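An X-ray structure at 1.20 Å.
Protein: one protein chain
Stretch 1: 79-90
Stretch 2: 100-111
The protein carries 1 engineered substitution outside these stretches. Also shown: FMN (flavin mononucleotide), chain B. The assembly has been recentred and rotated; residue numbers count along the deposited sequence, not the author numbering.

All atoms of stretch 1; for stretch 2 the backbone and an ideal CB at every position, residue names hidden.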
# COMPACT_ATOMS: atom_id res chain seq x y z
N ASP A 79 4.98 15.19 -8.20
CA ASP A 79 5.53 14.55 -9.38
C ASP A 79 6.12 13.22 -8.94
O ASP A 79 7.09 13.19 -8.17
CB ASP A 79 6.62 15.43 -9.98
CG ASP A 79 7.12 14.92 -11.29
OD1 ASP A 79 6.68 13.86 -11.75
OD2 ASP A 79 7.98 15.61 -11.91
N PHE A 80 5.54 12.12 -9.39
CA PHE A 80 6.00 10.78 -9.03
C PHE A 80 7.02 10.21 -10.01
O PHE A 80 7.45 9.06 -9.86
CB PHE A 80 4.82 9.80 -8.88
CG PHE A 80 4.07 9.94 -7.59
CD1 PHE A 80 3.12 10.93 -7.42
CD2 PHE A 80 4.32 9.07 -6.53
CE1 PHE A 80 2.42 11.04 -6.21
CE2 PHE A 80 3.65 9.20 -5.33
CZ PHE A 80 2.70 10.17 -5.18
N THR A 81 7.48 11.01 -10.98
CA THR A 81 8.51 10.56 -11.92
C THR A 81 9.71 10.05 -11.15
O THR A 81 10.18 10.71 -10.24
CB THR A 81 8.93 11.71 -12.84
OG1 THR A 81 7.78 12.15 -13.55
CG2 THR A 81 9.99 11.24 -13.83
N GLY A 82 10.19 8.87 -11.50
CA GLY A 82 11.34 8.30 -10.85
C GLY A 82 11.07 7.61 -9.53
O GLY A 82 11.97 6.96 -9.00
N LYS A 83 9.85 7.71 -9.00
CA LYS A 83 9.50 7.05 -7.75
C LYS A 83 9.02 5.64 -8.00
O LYS A 83 8.43 5.33 -9.03
CB LYS A 83 8.47 7.85 -6.97
CG LYS A 83 8.92 9.28 -6.65
CD LYS A 83 7.96 9.87 -5.62
CE LYS A 83 8.18 11.36 -5.38
NZ LYS A 83 9.57 11.66 -4.93
N VAL A 84 9.29 4.78 -7.03
CA VAL A 84 8.93 3.38 -7.05
C VAL A 84 8.05 3.13 -5.84
O VAL A 84 8.48 3.38 -4.70
CB VAL A 84 10.18 2.50 -7.00
CG1 VAL A 84 9.80 1.04 -7.07
CG2 VAL A 84 11.13 2.87 -8.15
N VAL A 85 6.82 2.66 -6.06
CA VAL A 85 5.80 2.64 -5.02
C VAL A 85 5.20 1.26 -4.90
O VAL A 85 4.76 0.67 -5.90
CB VAL A 85 4.70 3.64 -5.38
CG1 VAL A 85 3.67 3.73 -4.28
CG2 VAL A 85 5.28 5.01 -5.69
N GLY A 86 5.14 0.75 -3.68
CA GLY A 86 4.33 -0.42 -3.35
C GLY A 86 3.11 0.00 -2.56
O GLY A 86 3.20 0.87 -1.69
N LEU A 87 1.97 -0.62 -2.86
CA LEU A 87 0.69 -0.34 -2.22
C LEU A 87 0.27 -1.52 -1.38
O LEU A 87 0.37 -2.68 -1.83
CB LEU A 87 -0.35 -0.09 -3.30
CG LEU A 87 -0.02 0.99 -4.29
CD1 LEU A 87 -1.10 1.03 -5.38
CD2 LEU A 87 0.12 2.36 -3.63
N VAL A 88 -0.20 -1.24 -0.17
CA VAL A 88 -0.72 -2.25 0.75
C VAL A 88 -2.14 -1.88 1.12
O VAL A 88 -2.37 -0.78 1.63
CB VAL A 88 0.15 -2.37 2.01
CG1 VAL A 88 -0.40 -3.49 2.92
CG2 VAL A 88 1.61 -2.65 1.62
N GLY A 89 -3.07 -2.80 0.93
CA GLY A 89 -4.43 -2.63 1.40
C GLY A 89 -4.75 -3.59 2.52
O GLY A 89 -4.23 -4.71 2.56
N LEU A 90 -5.62 -3.16 3.42
CA LEU A 90 -6.27 -4.04 4.41
C LEU A 90 -7.76 -3.99 4.15
O LEU A 90 -8.31 -2.93 3.85
CB LEU A 90 -6.06 -3.55 5.81
CG LEU A 90 -4.70 -3.84 6.44
CD1 LEU A 90 -3.67 -2.85 6.00
CD2 LEU A 90 -4.85 -3.75 7.93
N UNK A 100 -13.11 -5.39 -1.91
CA UNK A 100 -12.02 -5.81 -1.05
C UNK A 100 -10.75 -5.04 -1.38
O UNK A 100 -10.25 -5.08 -2.51
CB UNK A 100 -11.78 -7.32 -1.18
N UNK A 101 -10.19 -4.39 -0.36
CA UNK A 101 -8.98 -3.59 -0.52
C UNK A 101 -9.11 -2.55 -1.63
O UNK A 101 -8.12 -2.15 -2.24
CB UNK A 101 -7.79 -4.50 -0.81
N UNK A 102 -10.32 -2.07 -1.87
CA UNK A 102 -10.53 -1.12 -2.95
C UNK A 102 -9.79 0.18 -2.80
O UNK A 102 -9.57 0.88 -3.80
CB UNK A 102 -12.02 -0.82 -3.08
N UNK A 103 -9.42 0.55 -1.58
CA UNK A 103 -8.82 1.86 -1.37
C UNK A 103 -7.53 2.06 -2.12
O UNK A 103 -7.19 3.19 -2.48
CB UNK A 103 -8.57 2.08 0.12
N UNK A 104 -6.78 0.99 -2.39
CA UNK A 104 -5.52 1.16 -3.08
C UNK A 104 -5.69 1.58 -4.52
O UNK A 104 -4.73 2.12 -5.10
CB UNK A 104 -4.71 -0.14 -3.02
N UNK A 105 -6.87 1.43 -5.12
CA UNK A 105 -7.09 1.93 -6.48
C UNK A 105 -6.92 3.44 -6.54
O UNK A 105 -6.35 3.97 -7.50
CB UNK A 105 -8.48 1.54 -6.98
N UNK A 106 -7.40 4.15 -5.54
CA UNK A 106 -7.28 5.61 -5.56
C UNK A 106 -5.82 6.04 -5.57
O UNK A 106 -5.45 7.00 -6.26
CB UNK A 106 -8.00 6.22 -4.36
N UNK A 107 -4.97 5.34 -4.82
CA UNK A 107 -3.55 5.67 -4.76
C UNK A 107 -2.86 5.27 -6.05
O UNK A 107 -2.06 6.04 -6.61
CB UNK A 107 -2.88 4.98 -3.57
N UNK A 108 -3.15 4.06 -6.54
CA UNK A 108 -2.55 3.57 -7.78
C UNK A 108 -2.76 4.55 -8.92
O UNK A 108 -1.82 4.88 -9.66
CB UNK A 108 -3.13 2.20 -8.15
N UNK A 109 -3.99 4.99 -9.11
CA UNK A 109 -4.28 5.79 -10.30
C UNK A 109 -3.51 7.10 -10.27
O UNK A 109 -3.04 7.56 -11.32
CB UNK A 109 -5.78 6.06 -10.41
N UNK A 110 -3.33 7.67 -9.08
CA UNK A 110 -2.57 8.92 -8.97
C UNK A 110 -1.09 8.69 -9.21
O UNK A 110 -0.45 9.45 -9.95
CB UNK A 110 -2.78 9.56 -7.59
N UNK A 111 -0.50 7.66 -8.59
CA UNK A 111 0.92 7.39 -8.79
C UNK A 111 1.21 7.22 -10.27
O UNK A 111 2.17 7.78 -10.80
CB UNK A 111 1.35 6.15 -8.01
N1 FMN B . -12.87 -3.84 3.85
C2 FMN B . -12.81 -3.95 2.45
O2 FMN B . -12.08 -4.72 1.92
N3 FMN B . -13.71 -3.14 1.68
C4 FMN B . -14.62 -2.26 2.20
O4 FMN B . -15.32 -1.62 1.44
C4A FMN B . -14.67 -2.17 3.62
N5 FMN B . -15.58 -1.30 4.21
C5A FMN B . -15.62 -1.31 5.63
C6 FMN B . -16.62 -0.55 6.27
C7 FMN B . -16.68 -0.52 7.65
C7M FMN B . -17.76 0.41 8.22
C8 FMN B . -15.84 -1.32 8.40
C8M FMN B . -15.92 -1.23 9.91
C9 FMN B . -14.86 -2.08 7.77
C9A FMN B . -14.77 -2.10 6.40
N10 FMN B . -13.75 -2.90 5.76
C10 FMN B . -13.77 -2.95 4.38
C1' FMN B . -12.82 -3.71 6.55
C2' FMN B . -11.66 -2.84 7.13
O2' FMN B . -10.92 -2.19 6.12
C3' FMN B . -10.70 -3.75 7.90
O3' FMN B . -11.39 -4.21 9.05
C4' FMN B . -9.35 -3.15 8.30
O4' FMN B . -8.55 -4.18 8.86
C5' FMN B . -9.49 -2.00 9.30
O5' FMN B . -8.21 -1.41 9.45
P FMN B . -7.94 -0.34 10.62
O1P FMN B . -6.48 0.01 10.44
O2P FMN B . -8.84 0.84 10.47
O3P FMN B . -8.20 -1.05 11.95

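Stretch 1 offers a strand, 84-90, whose Val85 and Leu87 point toward stretch 2, while Gly89 leaves a bare patch of backbone; Phe80, in the turn before the strand, adds an aromatic ring. The helix of stretch 2, 103-111, runs nearly antiparallel to the strand, at 164°, with the axes 8.4 Å apart at closest approach, so the early positions of stretch 2 meet the end of the strand and its last ones meet Phe80.

At position 100 the CB points sideways and finds nothing of stretch 1 nearby, so many residues would fit. The CA lies 3.2 Å from O2 of FMN. The residue is Phe100, its ring set oblique to that oxygen.

Position 101 has phi/psi of 54/30, a left-handed conformation easiest for glycine, asparagine or aspartate, though others can adopt it. Its CB points toward the strand, 4.4 Å from Gly89 CA, which favours a small side chain. Cys101 fits: its SG packs 3.5 Å from Gly89 C and 3.7 Å from Leu90 C. The missing side chain at Gly89 makes room, since a CB there would come 3.0 Å from Cys101 CB, a clash. The backbone matters too, for Cys101 N donates a hydrogen bond to FMN O2 at 3.0 Å.

At 102 and 103 the backbone angles are helical and an ideal CB would meet nothing of stretch 1, so neither feature demands a particular residue. Both are glycine, Gly102 and Gly103.

Position 104 faces the strand squarely, its ideal CB 4.4 Å from Leu87 CB and 5.0 Å from Gly89 N. An aliphatic residue such as valine, isoleucine or leucine suits this apolar surface. Ile104 places CG2 3.7 Å from both Gly89 N and Val88 O, using space over the glycine, while its CB lies 4.2 Å from Leu87 CB.

Positions 105 and 106 lie on the helix away from or beyond reach of stretch 1, and polar or large residues are possible. They are Arg105 and Tyr106.

At 107 the ideal CB points toward the strand, 4.0 Å from Leu87 CD2, so an aliphatic residue is expected. Leu107 keeps that 4.0 Å contact through its own CB.

Position 108 points sideways, but its ideal CB is 3.6 Å from Leu87 CD1; a residue with an apolar base would serve, whatever its tip. Tyr108 sets CB 3.7 Å from Leu87 CD1, which also lies at the edge of the tyrosine ring.

Position 109 is out of reach and suits a polar residue. Asp109 OD1 forms a salt bridge with Arg105 NH1 at 3.0 Å, one helical turn back.

At 110 the CB is sideways with nothing close, leaving the choice wide. Ile110 brings CG2 4.4 Å from Phe80 CE1.

The ideal CB at 111 lies near both Phe80 CD2, at 4.4 Å, and Val85 CG2, at 4.7 Å; a compact branched aliphatic can address both. Val111 does: its CG1 packs 3.7 Å from Val85 CG2, its CG2 sits over one face of the Phe80 ring in a CH-pi contact, and each methyl lies near both residues.

Stretch 2, residues 100-111: FCGGIRYLYDIV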
# COMPACT_ATOMS: atom_id res chain seq x y z
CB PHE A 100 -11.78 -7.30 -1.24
CG PHE A 100 -10.57 -7.84 -0.52
CD1 PHE A 100 -10.44 -7.73 0.86
CD2 PHE A 100 -9.58 -8.51 -1.20
CE1 PHE A 100 -9.35 -8.24 1.52
CE2 PHE A 100 -8.49 -9.01 -0.55
CZ PHE A 100 -8.38 -8.88 0.81
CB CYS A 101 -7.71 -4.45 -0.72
SG CYS A 101 -7.19 -5.29 0.76
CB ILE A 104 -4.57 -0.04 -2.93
CG1 ILE A 104 -5.11 -1.32 -3.59
CG2 ILE A 104 -4.21 -0.26 -1.48
CD1 ILE A 104 -4.10 -2.45 -3.59
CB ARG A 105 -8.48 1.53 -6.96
CG ARG A 105 -8.90 2.18 -8.29
CD ARG A 105 -7.98 1.95 -9.44
NE ARG A 105 -7.94 0.56 -9.84
CZ ARG A 105 -7.30 0.11 -10.92
NH1 ARG A 105 -6.59 0.94 -11.69
NH2 ARG A 105 -7.34 -1.17 -11.23
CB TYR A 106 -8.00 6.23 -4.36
CG TYR A 106 -9.48 6.06 -4.47
CD1 TYR A 106 -10.12 4.96 -3.94
CD2 TYR A 106 -10.25 7.01 -5.13
CE1 TYR A 106 -11.46 4.78 -4.09
CE2 TYR A 106 -11.62 6.84 -5.27
CZ TYR A 106 -12.20 5.73 -4.74
OH TYR A 106 -13.58 5.55 -4.88
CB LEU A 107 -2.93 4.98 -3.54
CG LEU A 107 -3.63 5.26 -2.21
CD1 LEU A 107 -2.88 4.55 -1.09
CD2 LEU A 107 -3.71 6.75 -1.91
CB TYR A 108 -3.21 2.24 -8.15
CG TYR A 108 -2.69 1.61 -9.43
CD1 TYR A 108 -3.26 1.88 -10.66
CD2 TYR A 108 -1.63 0.74 -9.39
CE1 TYR A 108 -2.75 1.27 -11.83
CE2 TYR A 108 -1.13 0.15 -10.51
CZ TYR A 108 -1.69 0.41 -11.73
OH TYR A 108 -1.16 -0.23 -12.86
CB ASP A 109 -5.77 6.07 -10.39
CG ASP A 109 -6.58 4.87 -10.90
OD1 ASP A 109 -6.02 3.88 -11.37
OD2 ASP A 109 -7.83 4.96 -10.81
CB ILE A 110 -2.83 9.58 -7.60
CG1 ILE A 110 -4.27 10.08 -7.55
CG2 ILE A 110 -1.84 10.71 -7.37
CD1 ILE A 110 -4.80 10.43 -6.19
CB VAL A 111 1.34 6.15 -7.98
CG1 VAL A 111 2.75 5.75 -8.33
CG2 VAL A 111 1.21 6.43 -6.51
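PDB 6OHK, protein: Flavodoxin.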